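Local structure of N-terminal acetyltransferase B complex subunit MDM20 (Candida albicans, 5K04) at residues Y617-K622 with Q634-Y639; I623-L628 with K681-S686. The protein serves as the non-catalytic subunit of the NatB N-terminal acetyltransferase complex, probably as a helical scaffold that supports the catalytic subunit. One frame throughout, in Å; residues are numbered along the deposited sequence.

Interaction 1 of 2, residues Y617-K622 with Q634-Y639; sequences YFNLLK and QSLYNY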
loop_
_atom_site.group_PDB
_atom_site.type_symbol
_atom_site.label_atom_id
_atom_site.label_comp_id
_atom_site.label_asym_id
_atom_site.label_seq_id
_atom_site.Cartn_x
_atom_site.Cartn_y
_atom_site.Cartn_z
ATOM N N TYR A 617 -0.461 5.215 32.130
ATOM C CA TYR A 617 -1.084 6.256 31.316
ATOM C C TYR A 617 -2.542 6.462 31.714
ATOM O O TYR A 617 -2.973 7.589 31.977
ATOM C CB TYR A 617 -0.984 5.915 29.834
ATOM C CG TYR A 617 0.216 6.505 29.102
ATOM C CD1 TYR A 617 0.413 7.885 29.018
ATOM C CD2 TYR A 617 1.120 5.679 28.442
ATOM C CE1 TYR A 617 1.497 8.423 28.311
ATOM C CE2 TYR A 617 2.199 6.201 27.736
ATOM C CZ TYR A 617 2.391 7.570 27.678
ATOM O OH TYR A 617 3.479 8.064 26.994
ATOM N N PHE A 618 -3.302 5.374 31.809
ATOM C CA PHE A 618 -4.725 5.488 32.106
ATOM C C PHE A 618 -4.956 6.213 33.428
ATOM O O PHE A 618 -5.787 7.125 33.514
ATOM C CB PHE A 618 -5.371 4.095 32.121
ATOM C CG PHE A 618 -6.834 4.108 32.507
ATOM C CD1 PHE A 618 -7.816 4.403 31.568
ATOM C CD2 PHE A 618 -7.222 3.850 33.813
ATOM C CE1 PHE A 618 -9.165 4.424 31.914
ATOM C CE2 PHE A 618 -8.565 3.868 34.175
ATOM C CZ PHE A 618 -9.543 4.157 33.214
ATOM N N ASN A 619 -4.223 5.819 34.474
ATOM C CA ASN A 619 -4.364 6.478 35.767
ATOM C C ASN A 619 -3.971 7.943 35.684
ATOM O O ASN A 619 -4.574 8.798 36.352
ATOM C CB ASN A 619 -3.514 5.751 36.815
ATOM C CG ASN A 619 -4.078 4.385 37.172
ATOM O OD1 ASN A 619 -4.738 3.744 36.358
ATOM N ND2 ASN A 619 -3.854 3.959 38.406
ATOM N N LEU A 620 -2.952 8.247 34.871
ATOM C CA LEU A 620 -2.460 9.614 34.756
ATOM C C LEU A 620 -3.499 10.511 34.104
ATOM O O LEU A 620 -3.729 11.641 34.553
ATOM C CB LEU A 620 -1.158 9.626 33.954
ATOM C CG LEU A 620 -0.566 11.002 33.628
ATOM C CD1 LEU A 620 -0.233 11.766 34.915
ATOM C CD2 LEU A 620 0.660 10.879 32.720
ATOM N N LEU A 621 -4.149 10.013 33.050
ATOM C CA LEU A 621 -5.105 10.817 32.304
ATOM C C LEU A 621 -6.408 10.978 33.071
ATOM O O LEU A 621 -7.011 12.054 33.049
ATOM C CB LEU A 621 -5.343 10.174 30.938
ATOM C CG LEU A 621 -4.056 10.009 30.119
ATOM C CD1 LEU A 621 -4.270 9.073 28.942
ATOM C CD2 LEU A 621 -3.556 11.361 29.630
ATOM N N LYS A 622 -6.845 9.916 33.763
ATOM C CA LYS A 622 -8.072 9.975 34.556
ATOM C C LYS A 622 -7.963 11.021 35.662
ATOM O O LYS A 622 -8.911 11.772 35.923
ATOM C CB LYS A 622 -8.378 8.589 35.141
ATOM C CG LYS A 622 -9.585 7.894 34.505
ATOM C CD LYS A 622 -10.136 6.779 35.383
ATOM C CE LYS A 622 -11.510 7.087 35.950
ATOM N NZ LYS A 622 -12.626 6.677 35.055
ATOM N N GLN A 634 -7.203 9.308 44.663
ATOM C CA GLN A 634 -6.134 8.786 45.504
ATOM C C GLN A 634 -5.788 7.349 45.138
ATOM O O GLN A 634 -4.611 6.971 45.157
ATOM C CB GLN A 634 -6.534 8.912 46.975
ATOM C CG GLN A 634 -6.424 10.331 47.476
ATOM C CD GLN A 634 -4.986 10.842 47.367
ATOM O OE1 GLN A 634 -4.046 10.174 47.797
ATOM N NE2 GLN A 634 -4.814 12.017 46.775
ATOM N N SER A 635 -6.788 6.533 44.783
ATOM C CA SER A 635 -6.485 5.154 44.397
ATOM C C SER A 635 -5.656 5.119 43.119
ATOM O O SER A 635 -4.580 4.515 43.083
ATOM C CB SER A 635 -7.765 4.333 44.237
ATOM O OG SER A 635 -8.626 4.923 43.285
ATOM N N LEU A 636 -6.139 5.774 42.062
ATOM C CA LEU A 636 -5.375 5.836 40.817
ATOM C C LEU A 636 -3.996 6.456 41.035
ATOM O O LEU A 636 -3.004 6.017 40.437
ATOM C CB LEU A 636 -6.169 6.621 39.777
ATOM C CG LEU A 636 -7.493 5.931 39.435
ATOM C CD1 LEU A 636 -8.376 6.800 38.564
ATOM C CD2 LEU A 636 -7.208 4.587 38.770
ATOM N N TYR A 637 -3.906 7.465 41.907
ATOM C CA TYR A 637 -2.625 8.134 42.093
ATOM C C TYR A 637 -1.655 7.290 42.914
ATOM O O TYR A 637 -0.441 7.339 42.670
ATOM C CB TYR A 637 -2.836 9.504 42.735
ATOM C CG TYR A 637 -1.608 10.034 43.424
ATOM C CD1 TYR A 637 -0.512 10.458 42.687
ATOM C CD2 TYR A 637 -1.533 10.087 44.814
ATOM C CE1 TYR A 637 0.620 10.924 43.305
ATOM C CE2 TYR A 637 -0.390 10.562 45.451
ATOM C CZ TYR A 637 0.678 10.986 44.682
ATOM O OH TYR A 637 1.822 11.469 45.256
ATOM N N ASN A 638 -2.172 6.523 43.887
ATOM C CA ASN A 638 -1.318 5.645 44.686
ATOM C C ASN A 638 -0.606 4.620 43.807
ATOM O O ASN A 638 0.570 4.310 44.031
ATOM C CB ASN A 638 -2.140 4.927 45.766
ATOM C CG ASN A 638 -2.339 5.766 47.041
ATOM O OD1 ASN A 638 -1.681 6.787 47.261
ATOM N ND2 ASN A 638 -3.254 5.318 47.887
ATOM N N TYR A 639 -1.300 4.089 42.792
ATOM C CA TYR A 639 -0.661 3.120 41.910
ATOM C C TYR A 639 0.487 3.755 41.130
ATOM O O TYR A 639 1.537 3.130 40.944
ATOM C CB TYR A 639 -1.692 2.499 40.970
ATOM C CG TYR A 639 -1.142 1.300 40.219
ATOM C CD1 TYR A 639 -0.492 1.451 38.992
ATOM C CD2 TYR A 639 -1.280 0.011 40.732
ATOM C CE1 TYR A 639 0.011 0.348 38.305
ATOM C CE2 TYR A 639 -0.782 -1.094 40.058
ATOM C CZ TYR A 639 -0.134 -0.925 38.850
ATOM O OH TYR A 639 0.354 -2.026 38.180
#
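Asn619 and Leu636 meet where helices 608-625 and 630-643 pack as a helical hairpin, in a protein whose family is related to the TPR helical repeats. The two short segments run roughly antiparallel, with 138° between their directions, and their axes approach to 9.0 Å. At Asn619 and Leu636 the backbones come closest, with the two CA atoms 5.2 Å apart. The pair shares one polar bond: Asn619 ND2 donates to Leu636 O over 3.0 Å. The bond is fairly straight at the hydrogen (155°) and uses a lone pair in the carbonyl plane, while the oxygen sits slightly out of the plane of the Asn619 amide. With chi1 at -70°, CG of Asn619 lies beside its own backbone N, which carries the amide across to the neighbouring helix. A buried side chain thus grips the backbone of its partner helix. The other end of the amide, Asn619 OD1, lies at the edge of the Phe618 ring, in its plane.

Leu636 straddles two residues of the facing helix. Its CD2 methyl lies over one face of the Asn619 amide, 3.5 Å from CG, whereas its CD1 packs on the aliphatic part of Lys622, 3.6 Å from CD. The lysine chain bends about its CG-CD and CD-CE bonds, and its ammonium group leads away from the leucine. Tyr639 CB lies to the other side of the amide plane, 3.7 Å from Asn619 ND2, and the tyrosine ring is turned obliquely to that nitrogen.

Around this pair, the Tyr639 side chain packs on Leu612 and Leu616, and its ring makes a cation-pi contact with Lys615. Phe618 and Lys622 lean on helix 591-601, while Tyr617 and Leu620 pack against helix 661-682.

Interaction 2 of 2, residues I623-L628 with K681-S686; sequences ITKTKL and KRHPSS
His683 reaches from the end of helix 661-682 to Thr624 and Lys625, near the C-terminal end of helix 608-625. Its CB is 4.1 Å from Thr624 O. With chi1 at -55°, CG lies beside the backbone N of His683 and the imidazole presents one face to that carbonyl oxygen, which stands over the ring centre, 3.5 Å above the plane. CG and CD2 lie nearest that oxygen. ND1 lies 3.8 Å from Thr624 O, with Thr624 CB a little farther, and is buried with no hydrogen-bonding partner in the model. NE2 is near both residues, 3.7 Å from Lys625 NZ and 3.8 Å from Thr624 O. At the tip, CE1 meets Lys625: NZ approaches the ring edge near its plane, 3.4 Å from CE1, and CD lies 3.5 Å from the same carbon. Bends at chi2 (-67°) and chi3 (-55°) fold the lysine chain so that it crosses the histidine at about a right angle.

Lys625 NZ comes within 3.6 Å of Arg682 NH2, at the edge of the guanidinium. Their closeness is probably tolerated because NZ donates to the backbone oxygens of Glu586 and Val584, and Arg682 NH2 forms a salt bridge with Asp587. No hydrogen bond spans the two segments. With two cationic groups near the imidazole, a neutral His683 would probably be favoured, although Asp587 and the carbonyl oxygen over the ring may weaken that bias.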
loop_
_atom_site.group_PDB
_atom_site.type_symbol
_atom_site.label_atom_id
_atom_site.label_comp_id
_atom_site.label_asym_id
_atom_site.label_seq_id
_atom_site.Cartn_x
_atom_site.Cartn_y
_atom_site.Cartn_z
ATOM N N ILE A 623 -6.795 11.096 36.298
ATOM C CA ILE A 623 -6.555 12.010 37.407
ATOM C C ILE A 623 -6.436 13.453 36.934
ATOM O O ILE A 623 -6.824 14.380 37.651
ATOM C CB ILE A 623 -5.287 11.535 38.130
ATOM C CG1 ILE A 623 -5.606 10.436 39.129
ATOM C CG2 ILE A 623 -4.547 12.650 38.760
ATOM C CD1 ILE A 623 -4.366 9.671 39.472
ATOM N N THR A 624 -5.914 13.672 35.731
ATOM C CA THR A 624 -5.707 15.020 35.209
ATOM C C THR A 624 -6.823 15.515 34.295
ATOM O O THR A 624 -7.035 16.726 34.212
ATOM C CB THR A 624 -4.388 15.083 34.439
ATOM O OG1 THR A 624 -4.391 14.080 33.413
ATOM C CG2 THR A 624 -3.219 14.843 35.395
ATOM N N LYS A 625 -7.556 14.624 33.627
ATOM C CA LYS A 625 -8.468 15.034 32.564
ATOM C C LYS A 625 -9.922 14.673 32.852
ATOM O O LYS A 625 -10.777 14.844 31.973
ATOM C CB LYS A 625 -8.031 14.415 31.226
ATOM C CG LYS A 625 -6.566 14.660 30.854
ATOM C CD LYS A 625 -6.318 16.130 30.572
ATOM C CE LYS A 625 -7.264 16.640 29.500
ATOM N NZ LYS A 625 -6.970 18.040 29.133
ATOM N N THR A 626 -10.228 14.163 34.043
ATOM C CA THR A 626 -11.602 13.889 34.427
ATOM C C THR A 626 -11.852 14.414 35.828
ATOM O O THR A 626 -10.929 14.684 36.596
ATOM C CB THR A 626 -11.956 12.390 34.377
ATOM O OG1 THR A 626 -11.262 11.680 35.411
ATOM C CG2 THR A 626 -11.589 11.816 33.027
ATOM N N LYS A 627 -13.133 14.546 36.141
ATOM C CA LYS A 627 -13.585 14.974 37.451
ATOM C C LYS A 627 -13.823 13.726 38.287
ATOM O O LYS A 627 -14.669 12.894 37.944
ATOM C CB LYS A 627 -14.851 15.815 37.309
ATOM C CG LYS A 627 -15.132 16.764 38.451
ATOM C CD LYS A 627 -16.185 17.783 38.027
ATOM C CE LYS A 627 -16.764 18.542 39.214
ATOM N NZ LYS A 627 -17.681 17.691 40.026
ATOM N N LEU A 628 -13.051 13.575 39.359
ATOM C CA LEU A 628 -13.145 12.424 40.244
ATOM C C LEU A 628 -13.386 12.898 41.667
ATOM O O LEU A 628 -12.960 13.991 42.054
ATOM C CB LEU A 628 -11.868 11.565 40.208
ATOM C CG LEU A 628 -11.432 10.995 38.855
ATOM C CD1 LEU A 628 -9.973 10.504 38.924
ATOM C CD2 LEU A 628 -12.372 9.878 38.400
ATOM N N LYS A 681 2.043 20.813 34.348
ATOM C CA LYS A 681 1.860 22.227 34.036
ATOM C C LYS A 681 0.386 22.559 33.824
ATOM O O LYS A 681 -0.178 23.412 34.516
ATOM C CB LYS A 681 2.663 22.592 32.785
ATOM C CG LYS A 681 4.164 22.350 32.862
ATOM C CD LYS A 681 4.797 22.548 31.483
ATOM C CE LYS A 681 6.225 22.014 31.406
ATOM N NZ LYS A 681 6.700 21.908 29.989
ATOM N N ARG A 682 -0.253 21.890 32.854
ATOM C CA ARG A 682 -1.633 22.205 32.483
ATOM C C ARG A 682 -2.615 21.951 33.619
ATOM O O ARG A 682 -3.663 22.603 33.679
ATOM C CB ARG A 682 -2.057 21.391 31.257
ATOM C CG ARG A 682 -1.651 21.970 29.920
ATOM C CD ARG A 682 -1.989 20.993 28.783
ATOM N NE ARG A 682 -3.426 20.726 28.627
ATOM C CZ ARG A 682 -4.137 21.087 27.559
ATOM N NH1 ARG A 682 -3.533 21.727 26.561
ATOM N NH2 ARG A 682 -5.440 20.812 27.486
ATOM N N HIS A 683 -2.312 21.014 34.518
ATOM C CA HIS A 683 -3.230 20.633 35.596
ATOM C C HIS A 683 -2.466 20.482 36.909
ATOM O O HIS A 683 -2.288 19.374 37.428
ATOM C CB HIS A 683 -3.989 19.355 35.228
ATOM C CG HIS A 683 -4.721 19.450 33.921
ATOM N ND1 HIS A 683 -4.230 18.913 32.751
ATOM C CD2 HIS A 683 -5.892 20.047 33.594
ATOM C CE1 HIS A 683 -5.073 19.161 31.764
ATOM N NE2 HIS A 683 -6.091 19.848 32.249
ATOM N N PRO A 684 -2.047 21.603 37.502
ATOM C CA PRO A 684 -1.175 21.542 38.682
ATOM C C PRO A 684 -1.919 21.020 39.894
ATOM O O PRO A 684 -3.013 21.483 40.218
ATOM C CB PRO A 684 -0.741 23.001 38.891
ATOM C CG PRO A 684 -1.281 23.766 37.724
ATOM C CD PRO A 684 -2.432 22.983 37.179
ATOM N N SER A 685 -1.287 20.074 40.582
ATOM C CA SER A 685 -1.792 19.536 41.833
ATOM C C SER A 685 -0.604 19.091 42.665
ATOM O O SER A 685 0.501 18.915 42.147
ATOM C CB SER A 685 -2.742 18.360 41.597
ATOM O OG SER A 685 -2.038 17.298 40.987
ATOM N N SER A 686 -0.849 18.888 43.963
ATOM C CA SER A 686 0.202 18.354 44.827
ATOM C C SER A 686 0.637 16.959 44.370
ATOM O O SER A 686 1.832 16.636 44.384
ATOM C CB SER A 686 -0.262 18.340 46.291
ATOM O OG SER A 686 -1.032 17.190 46.618
#

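In the fold
Along the chain the segments come in the order 617-622, 623-628, 634-639 and 681-686, so the two contacts cross rather than nest. Interaction 1 spans eleven residues, made up of the end of helix 608-625, the short turn after it and the start of helix 630-643. Interaction 2 starts within that span and closes a longer loop of 52 residues, returning at the end of helix 661-682. Helix 608-625 is common to both, so it is tied to its immediate successor and to a later helix of the C-terminal region. The contacts touch directly, their centres about 10 Å apart: Ile623 and Leu628 both pack against Leu636.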